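Local coordinates for protein predicted DNA-binding transcriptional regulator (Aliivibrio fischeri ES114, PDB 7DWN) that binds DNA as a tetrameric LysR-type transcriptional regulator, with helix-turn-helix heads, and activates transcription from the regulatory regions it recognises, at the interface of chains A and B and the interface of chains A and C. Residues are numbered along the deposited sequence; one frame, centred on the assembly and turned at random. Chains: chain A/B/C, Predicted DNA-binding transcriptional regulator.

Contact 1: the interface of chains A and B. Residues chain A 101, 223, 225; chain B 101, 104-105, 126-128.
B:His101 is packed between two side chains of chain A, the imidazole of A:His101 on one face and the thioether of A:Met223 towards the other. The two histidines, equivalent residues of the two copies, come from opposite directions and stack nearly parallel, their planes 7° apart and their centroids 3.6 Å from each other. NE2 of each ring lies over the centre of its partner, so the rings overlap extensively, with a small offset. In both copies CG stands anti to the backbone N (chi1 -168° in A:His101), which holds each ring out beside its carbonyl carbon, where it meets its copy. A flat aromatic residue suits this place because it can meet its own copy face to face. On the far side A:Met223 slides past the ring, its sulfur SD 3.6 Å from CD2 of B:His101. Its chain then bends at chi3 and places the methyl CE 3.6 Å from CG1 of B:Val126 and 3.7 Å from CB of B:Ala104; a flexible, unbranched thioether can follow such a corner. At the ring edge, in its plane, water 1 lies 3.0 Å from NE2 of B:His101 and 2.9 Å from the backbone N of A:Asp225, near the start of helix 224-232. This bridge may help to set the turn of the imidazole, though A:Asp225 is itself poorly ordered. The patch joins the LysR substrate-binding (effector) domains of chains A and B across their two-fold relation.

Contact 2: the interface of chains A and C. Residues chain A 83-84, 87-88; chain C 61-62, 65.
A:Leu87 and C:Leu65 meet by their branches in the linker-helix region of this LysR-type regulator, where the long helix that follows the helix-turn-helix head pairs with its copy. The two side chains cross at about a right angle, and CD1 of A:Leu87 lies 3.8 Å from CD1 of C:Leu65. A:Gln83 approaches the same methyl: its CG stands anti to the backbone N (chi1 -168°) and the chain runs on extended, so its aliphatic stem crosses C:Leu65 with CG 3.9 Å from CD1. Glutamine suits the place, since its methylenes and the flank of its amide can lie along a leucine while the amide keeps its polar capacity. C:Ser62, one turn earlier in helix 61-89, presents a much smaller side chain. Its hydroxyl OG touches CB of A:Leu87 at 3.3 Å, and its small size probably lets the beta-branched A:Ile84 come close, with CG2 4.0 Å from the CA of C:Ser62. CG1 of A:Ile84 occupies the position between its backbone N and carbonyl carbon (chi1 63°), leaving CG2 to make this approach to the helix backbone. Within chain A, the hydroxyl OG of A:Ser88 donates a 2.8 Å hydrogen bond to the carbonyl O of A:Ile84, tying helix 85-90 to the break that follows helix 61-83.

Contact 3: the interface of chains A and B. Residues chain A 218-219, 230, 233, 235; chain B 109, 112-113.
Bends at chi2 in A:Gln235 and B:Gln113 turn their amides towards each other: in A:Gln235 CG lies beside the backbone N (chi1 -64°) before the chain folds, and B:Gln113 follows much the same course. NE2 of B:Gln113 donates a hydrogen bond to the amide oxygen OE1 of A:Gln235 at 2.5 Å. This bond is strongly bent, 122° at the hydrogen, and the donor stands above the carbonyl plane; since B:Gln113 is also poorly ordered, the short distance and the geometry are uncertain. B:Gln112 instead slides past A:Gln235 in the opposite direction, its CG 3.8 Å from NE2 of A:Gln235, with the two amide planes turned 75° apart. Its own amide oxygen OE1 lies 3.1 Å from water 2, whose very close approach to the backbone O of A:Ile218 makes the geometry of that bridge doubtful. Glutamine suits this interface, pairing a pliable aliphatic stem with an amide that can both donate and accept. Beside the amides, B:Pro109 offers CA to CD2 of A:Leu230 at 4.1 Å, while the other methyl of A:Leu230, CD1, covers the ring of A:Phe219. The patch lies where the later part of helix 101-113 of chain B faces strand 215-221, helix 224-232 and the loop after that helix in chain A.

Contact 4: the interface of chains A and B. Residues chain A 109, 112; chain B 229-230, 233.
The side-chain amide nitrogen ND2 of B:Asn233 rests against the pyrrolidine of A:Pro109, 3.4 Å from CB; this is a packing contact and not a hydrogen bond. In the asparagine chi1 -72° sets CG beside the backbone N, and chi2 -15° turns the end modelled as ND2 to the proline, while the oxygen OD1 points away from it. B:Leu230 adds a methyl to the same part of the ring: CD2 lies 4.0 Å from CA of A:Pro109 and 4.2 Å from CB. From the preceding position in helix 224-232, B:Ile229 brings its CG2 methyl to the adjoining ring carbon, 4.2 Å from CG of A:Pro109. Three neighbouring side chains thus spread round one compact pyrrolidine. Proline suits the place because its closed ring gives a rigid apolar knob with little conformational freedom to lose on packing, and branched aliphatic residues can fit round it. The price is that its backbone nitrogen has no N-H to donate within the helix. The patch hides a modest 99 Å² in sum. In the fold, A:Pro109 lies in the second half of helix 101-114, facing the last turn of helix 224-232 of chain B and B:Asn233 just beyond its end.

Contact 1: the interface of chains A and B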
loop_
_atom_site.group_PDB
_atom_site.type_symbol
_atom_site.label_atom_id
_atom_site.label_comp_id
_atom_site.label_asym_id
_atom_site.label_seq_id
_atom_site.Cartn_x
_atom_site.Cartn_y
_atom_site.Cartn_z
ATOM N N HIS A 101 -6.970 21.498 17.030
ATOM C CA HIS A 101 -7.481 21.439 18.398
ATOM C C HIS A 101 -7.938 22.811 18.886
ATOM O O HIS A 101 -9.061 22.969 19.381
ATOM C CB HIS A 101 -6.400 20.867 19.319
ATOM C CG HIS A 101 -6.894 20.484 20.679
ATOM N ND1 HIS A 101 -7.303 21.410 21.613
ATOM C CD2 HIS A 101 -7.024 19.273 21.269
ATOM C CE1 HIS A 101 -7.675 20.786 22.716
ATOM N NE2 HIS A 101 -7.515 19.488 22.535
ATOM N N MET A 223 1.277 21.968 20.340
ATOM C CA MET A 223 -0.006 22.266 20.963
ATOM C C MET A 223 0.031 23.668 21.556
ATOM O O MET A 223 0.844 23.952 22.443
ATOM C CB MET A 223 -0.333 21.230 22.039
ATOM C CG MET A 223 -0.552 19.831 21.488
ATOM S SD MET A 223 -0.527 18.551 22.756
ATOM C CE MET A 223 1.195 18.604 23.239
ATOM N N ASP A 225 -2.171 24.996 23.483
ATOM C CA ASP A 225 -2.559 24.936 24.887
ATOM C C ASP A 225 -1.372 24.585 25.776
ATOM O O ASP A 225 -1.268 25.088 26.901
ATOM C CB ASP A 225 -3.694 23.928 25.064
ATOM C CG ASP A 225 -4.644 24.308 26.180
ATOM O OD1 ASP A 225 -5.190 25.433 26.142
ATOM O OD2 ASP A 225 -4.850 23.476 27.089
ATOM N N HIS B 101 -3.156 14.759 24.121
ATOM C CA HIS B 101 -3.318 16.155 24.525
ATOM C C HIS B 101 -3.629 16.284 26.015
ATOM O O HIS B 101 -2.983 17.056 26.737
ATOM C CB HIS B 101 -4.428 16.791 23.683
ATOM C CG HIS B 101 -4.456 18.284 23.736
ATOM N ND1 HIS B 101 -4.993 18.983 24.794
ATOM C CD2 HIS B 101 -4.030 19.215 22.849
ATOM C CE1 HIS B 101 -4.887 20.279 24.564
ATOM N NE2 HIS B 101 -4.305 20.447 23.389
ATOM N N ALA B 104 -0.523 15.363 28.020
ATOM C CA ALA B 104 0.508 16.389 27.910
ATOM C C ALA B 104 0.191 17.562 28.827
ATOM O O ALA B 104 0.993 17.921 29.697
ATOM C CB ALA B 104 0.649 16.850 26.458
ATOM N N THR B 105 -1.007 18.136 28.683
ATOM C CA THR B 105 -1.370 19.297 29.490
ATOM C C THR B 105 -1.528 18.970 30.973
ATOM O O THR B 105 -1.472 19.887 31.799
ATOM C CB THR B 105 -2.658 19.929 28.960
ATOM O OG1 THR B 105 -3.746 19.009 29.117
ATOM C CG2 THR B 105 -2.509 20.287 27.486
ATOM N N VAL B 126 7.236 18.286 22.804
ATOM C CA VAL B 126 5.994 17.558 23.037
ATOM C C VAL B 126 5.113 17.686 21.802
ATOM O O VAL B 126 4.687 18.790 21.444
ATOM C CB VAL B 126 5.269 18.075 24.288
ATOM C CG1 VAL B 126 4.157 17.119 24.690
ATOM C CG2 VAL B 126 6.254 18.269 25.430
ATOM N N GLU B 127 4.825 16.557 21.159
ATOM C CA GLU B 127 3.986 16.529 19.969
ATOM C C GLU B 127 2.744 15.681 20.214
ATOM O O GLU B 127 2.776 14.707 20.973
ATOM C CB GLU B 127 4.754 15.988 18.753
ATOM C CG GLU B 127 5.873 16.899 18.267
ATOM C CD GLU B 127 5.361 18.128 17.536
ATOM O OE1 GLU B 127 4.504 17.974 16.637
ATOM O OE2 GLU B 127 5.812 19.248 17.861
ATOM N N ALA B 128 1.653 16.057 19.547
ATOM C CA ALA B 128 0.395 15.336 19.681
ATOM C C ALA B 128 0.513 13.938 19.085
ATOM O O ALA B 128 1.049 13.751 17.989
ATOM C CB ALA B 128 -0.738 16.106 19.004
HETATM O O HOH W 1 -3.645 22.998 21.921
#

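Contact 2: the interface of chains A and C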
loop_
_atom_site.group_PDB
_atom_site.type_symbol
_atom_site.label_atom_id
_atom_site.label_comp_id
_atom_site.label_asym_id
_atom_site.label_seq_id
_atom_site.Cartn_x
_atom_site.Cartn_y
_atom_site.Cartn_z
ATOM N N GLN A 83 -16.311 1.021 9.912
ATOM C CA GLN A 83 -16.094 2.321 9.286
ATOM C C GLN A 83 -17.312 3.227 9.429
ATOM O O GLN A 83 -17.170 4.455 9.437
ATOM C CB GLN A 83 -15.734 2.141 7.809
ATOM C CG GLN A 83 -15.214 3.400 7.129
ATOM C CD GLN A 83 -14.821 3.160 5.684
ATOM O OE1 GLN A 83 -15.528 2.478 4.943
ATOM N NE2 GLN A 83 -13.682 3.712 5.280
ATOM N N ILE A 84 -18.506 2.650 9.552
ATOM C CA ILE A 84 -19.738 3.418 9.680
ATOM C C ILE A 84 -20.307 3.347 11.091
ATOM O O ILE A 84 -21.441 3.778 11.315
ATOM C CB ILE A 84 -20.788 2.969 8.650
ATOM C CG1 ILE A 84 -21.176 1.509 8.886
ATOM C CG2 ILE A 84 -20.269 3.167 7.234
ATOM C CD1 ILE A 84 -22.315 1.033 8.010
ATOM N N LEU A 87 -20.617 6.928 12.473
ATOM C CA LEU A 87 -21.581 7.623 11.627
ATOM C C LEU A 87 -22.994 7.103 11.856
ATOM O O LEU A 87 -23.952 7.884 11.899
ATOM C CB LEU A 87 -21.192 7.474 10.157
ATOM C CG LEU A 87 -19.806 7.996 9.785
ATOM C CD1 LEU A 87 -19.570 7.881 8.287
ATOM C CD2 LEU A 87 -19.655 9.429 10.250
ATOM N N SER A 88 -23.144 5.786 12.011
ATOM C CA SER A 88 -24.469 5.210 12.204
ATOM C C SER A 88 -25.050 5.587 13.559
ATOM O O SER A 88 -26.256 5.837 13.674
ATOM C CB SER A 88 -24.407 3.692 12.062
ATOM O OG SER A 88 -23.559 3.122 13.042
ATOM N N PRO C 61 -24.243 9.635 4.474
ATOM C CA PRO C 61 -22.787 9.429 4.600
ATOM C C PRO C 61 -22.401 7.965 4.812
ATOM O O PRO C 61 -21.521 7.431 4.108
ATOM C CB PRO C 61 -22.417 10.309 5.800
ATOM C CG PRO C 61 -23.454 11.396 5.812
ATOM C CD PRO C 61 -24.726 10.774 5.280
ATOM N N SER C 62 -23.060 7.297 5.767
ATOM C CA SER C 62 -22.862 5.865 5.952
ATOM C C SER C 62 -23.123 5.096 4.662
ATOM O O SER C 62 -22.371 4.180 4.321
ATOM C CB SER C 62 -23.768 5.343 7.070
ATOM O OG SER C 62 -23.397 5.888 8.322
ATOM N N LEU C 65 -20.134 5.493 2.205
ATOM C CA LEU C 65 -18.994 4.604 2.455
ATOM C C LEU C 65 -19.361 3.139 2.206
ATOM O O LEU C 65 -18.563 2.359 1.650
ATOM C CB LEU C 65 -18.475 4.792 3.881
ATOM C CG LEU C 65 -17.857 6.150 4.215
ATOM C CD1 LEU C 65 -17.437 6.202 5.674
ATOM C CD2 LEU C 65 -16.675 6.436 3.303
#

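Contact 3: the interface of chains A and B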
loop_
_atom_site.group_PDB
_atom_site.type_symbol
_atom_site.label_atom_id
_atom_site.label_comp_id
_atom_site.label_asym_id
_atom_site.label_seq_id
_atom_site.Cartn_x
_atom_site.Cartn_y
_atom_site.Cartn_z
ATOM N N ILE A 218 13.653 26.803 25.206
ATOM C CA ILE A 218 13.723 25.874 26.327
ATOM C C ILE A 218 12.648 24.804 26.268
ATOM O O ILE A 218 12.643 23.901 27.112
ATOM C CB ILE A 218 13.661 26.609 27.681
ATOM C CG1 ILE A 218 12.266 27.194 27.900
ATOM C CG2 ILE A 218 14.736 27.685 27.748
ATOM C CD1 ILE A 218 12.009 27.626 29.321
ATOM N N PHE A 219 11.746 24.868 25.293
ATOM C CA PHE A 219 10.617 23.955 25.218
ATOM C C PHE A 219 9.955 24.124 23.861
ATOM O O PHE A 219 9.777 25.251 23.393
ATOM C CB PHE A 219 9.611 24.232 26.344
ATOM C CG PHE A 219 8.376 23.384 26.282
ATOM C CD1 PHE A 219 8.337 22.149 26.909
ATOM C CD2 PHE A 219 7.248 23.827 25.611
ATOM C CE1 PHE A 219 7.200 21.367 26.861
ATOM C CE2 PHE A 219 6.110 23.051 25.558
ATOM C CZ PHE A 219 6.085 21.818 26.183
ATOM N N LEU A 230 2.464 26.575 29.862
ATOM C CA LEU A 230 3.820 26.846 30.333
ATOM C C LEU A 230 4.085 28.343 30.471
ATOM O O LEU A 230 4.878 28.749 31.328
ATOM C CB LEU A 230 4.849 26.194 29.412
ATOM C CG LEU A 230 4.981 24.682 29.607
ATOM C CD1 LEU A 230 6.303 24.181 29.056
ATOM C CD2 LEU A 230 4.827 24.305 31.075
ATOM N N ASN A 233 2.616 29.292 33.784
ATOM C CA ASN A 233 3.497 28.848 34.856
ATOM C C ASN A 233 4.805 29.634 34.909
ATOM O O ASN A 233 5.771 29.166 35.525
ATOM C CB ASN A 233 3.787 27.351 34.717
ATOM C CG ASN A 233 2.558 26.496 34.953
ATOM O OD1 ASN A 233 1.595 26.934 35.583
ATOM N ND2 ASN A 233 2.587 25.266 34.452
ATOM N N GLN A 235 7.141 30.077 32.906
ATOM C CA GLN A 235 8.304 29.355 32.407
ATOM C C GLN A 235 8.989 30.059 31.244
ATOM O O GLN A 235 10.177 29.815 31.005
ATOM C CB GLN A 235 7.904 27.940 31.982
ATOM C CG GLN A 235 7.398 27.075 33.125
ATOM C CD GLN A 235 8.441 26.883 34.212
ATOM O OE1 GLN A 235 8.131 26.947 35.403
ATOM N NE2 GLN A 235 9.684 26.647 33.808
ATOM N N PRO B 109 3.528 20.062 32.726
ATOM C CA PRO B 109 3.868 21.206 33.603
ATOM C C PRO B 109 4.646 20.824 34.858
ATOM O O PRO B 109 5.712 21.400 35.123
ATOM C CB PRO B 109 2.496 21.801 33.936
ATOM C CG PRO B 109 1.666 21.475 32.749
ATOM C CD PRO B 109 2.114 20.116 32.303
ATOM N N GLN B 112 8.104 19.661 33.963
ATOM C CA GLN B 112 8.971 20.809 33.733
ATOM C C GLN B 112 9.412 21.432 35.048
ATOM O O GLN B 112 10.546 21.910 35.173
ATOM C CB GLN B 112 8.238 21.840 32.872
ATOM C CG GLN B 112 9.040 23.088 32.538
ATOM C CD GLN B 112 10.022 22.859 31.407
ATOM O OE1 GLN B 112 10.019 21.804 30.774
ATOM N NE2 GLN B 112 10.866 23.850 31.145
ATOM N N GLN B 113 8.520 21.444 36.041
ATOM C CA GLN B 113 8.889 21.982 37.346
ATOM C C GLN B 113 9.948 21.128 38.034
ATOM O O GLN B 113 10.710 21.643 38.861
ATOM C CB GLN B 113 7.657 22.118 38.241
ATOM C CG GLN B 113 6.682 23.186 37.781
ATOM C CD GLN B 113 7.294 24.572 37.776
ATOM O OE1 GLN B 113 8.199 24.867 38.556
ATOM N NE2 GLN B 113 6.805 25.431 36.889
HETATM O O HOH W 2 11.515 22.000 28.051
#

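Contact 4: the interface of chains A and B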
loop_
_atom_site.group_PDB
_atom_site.type_symbol
_atom_site.label_atom_id
_atom_site.label_comp_id
_atom_site.label_asym_id
_atom_site.label_seq_id
_atom_site.Cartn_x
_atom_site.Cartn_y
_atom_site.Cartn_z
ATOM N N PRO A 109 -18.037 25.359 19.862
ATOM C CA PRO A 109 -19.107 25.772 20.793
ATOM C C PRO A 109 -20.021 26.861 20.242
ATOM O O PRO A 109 -21.248 26.775 20.407
ATOM C CB PRO A 109 -18.333 26.240 22.037
ATOM C CG PRO A 109 -16.889 26.349 21.612
ATOM C CD PRO A 109 -16.724 25.339 20.529
ATOM N N GLN A 112 -22.228 25.310 17.746
ATOM C CA GLN A 112 -23.197 24.472 18.438
ATOM C C GLN A 112 -24.348 25.307 18.967
ATOM O O GLN A 112 -25.506 24.874 18.943
ATOM C CB GLN A 112 -22.502 23.728 19.580
ATOM C CG GLN A 112 -23.357 22.694 20.289
ATOM C CD GLN A 112 -23.390 21.370 19.556
ATOM O OE1 GLN A 112 -22.780 21.219 18.497
ATOM N NE2 GLN A 112 -24.101 20.400 20.117
ATOM N N ILE B 229 -15.608 21.295 27.356
ATOM C CA ILE B 229 -16.119 22.626 27.044
ATOM C C ILE B 229 -17.616 22.565 26.772
ATOM O O ILE B 229 -18.390 23.391 27.273
ATOM C CB ILE B 229 -15.349 23.229 25.855
ATOM C CG1 ILE B 229 -13.939 23.639 26.289
ATOM C CG2 ILE B 229 -16.105 24.413 25.271
ATOM C CD1 ILE B 229 -13.013 23.969 25.138
ATOM N N LEU B 230 -18.052 21.578 25.983
ATOM C CA LEU B 230 -19.475 21.480 25.670
ATOM C C LEU B 230 -20.300 21.087 26.892
ATOM O O LEU B 230 -21.477 21.451 26.983
ATOM C CB LEU B 230 -19.701 20.497 24.523
ATOM C CG LEU B 230 -19.265 20.981 23.139
ATOM C CD1 LEU B 230 -19.778 20.049 22.056
ATOM C CD2 LEU B 230 -19.745 22.402 22.892
ATOM N N ASN B 233 -20.743 24.301 28.743
ATOM C CA ASN B 233 -21.771 25.103 28.090
ATOM C C ASN B 233 -23.168 24.507 28.240
ATOM O O ASN B 233 -24.078 24.896 27.495
ATOM C CB ASN B 233 -21.435 25.292 26.607
ATOM C CG ASN B 233 -20.265 26.233 26.390
ATOM O OD1 ASN B 233 -19.866 26.964 27.296
ATOM N ND2 ASN B 233 -19.715 26.226 25.181
#

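Contacts 1, 3 and 4 belong to one two-fold interface between chains A and B. Contacts 3 and 4 use largely the same residues with the chains exchanged and have centres about 29 Å apart; contact 1 lies about 13 Å from contact 3 and 20 Å from contact 4, with the paired histidines near the symmetry axis. All three join the helix that starts at residue 101 to helix 224-232 or its flanks. Contact 2, about 24 Å from contact 4 and 42 Å from contact 3, links chain A to chain C instead. Chain A thus uses two separate surfaces, which lets two kinds of two-fold contact join the four copies into the tetramer.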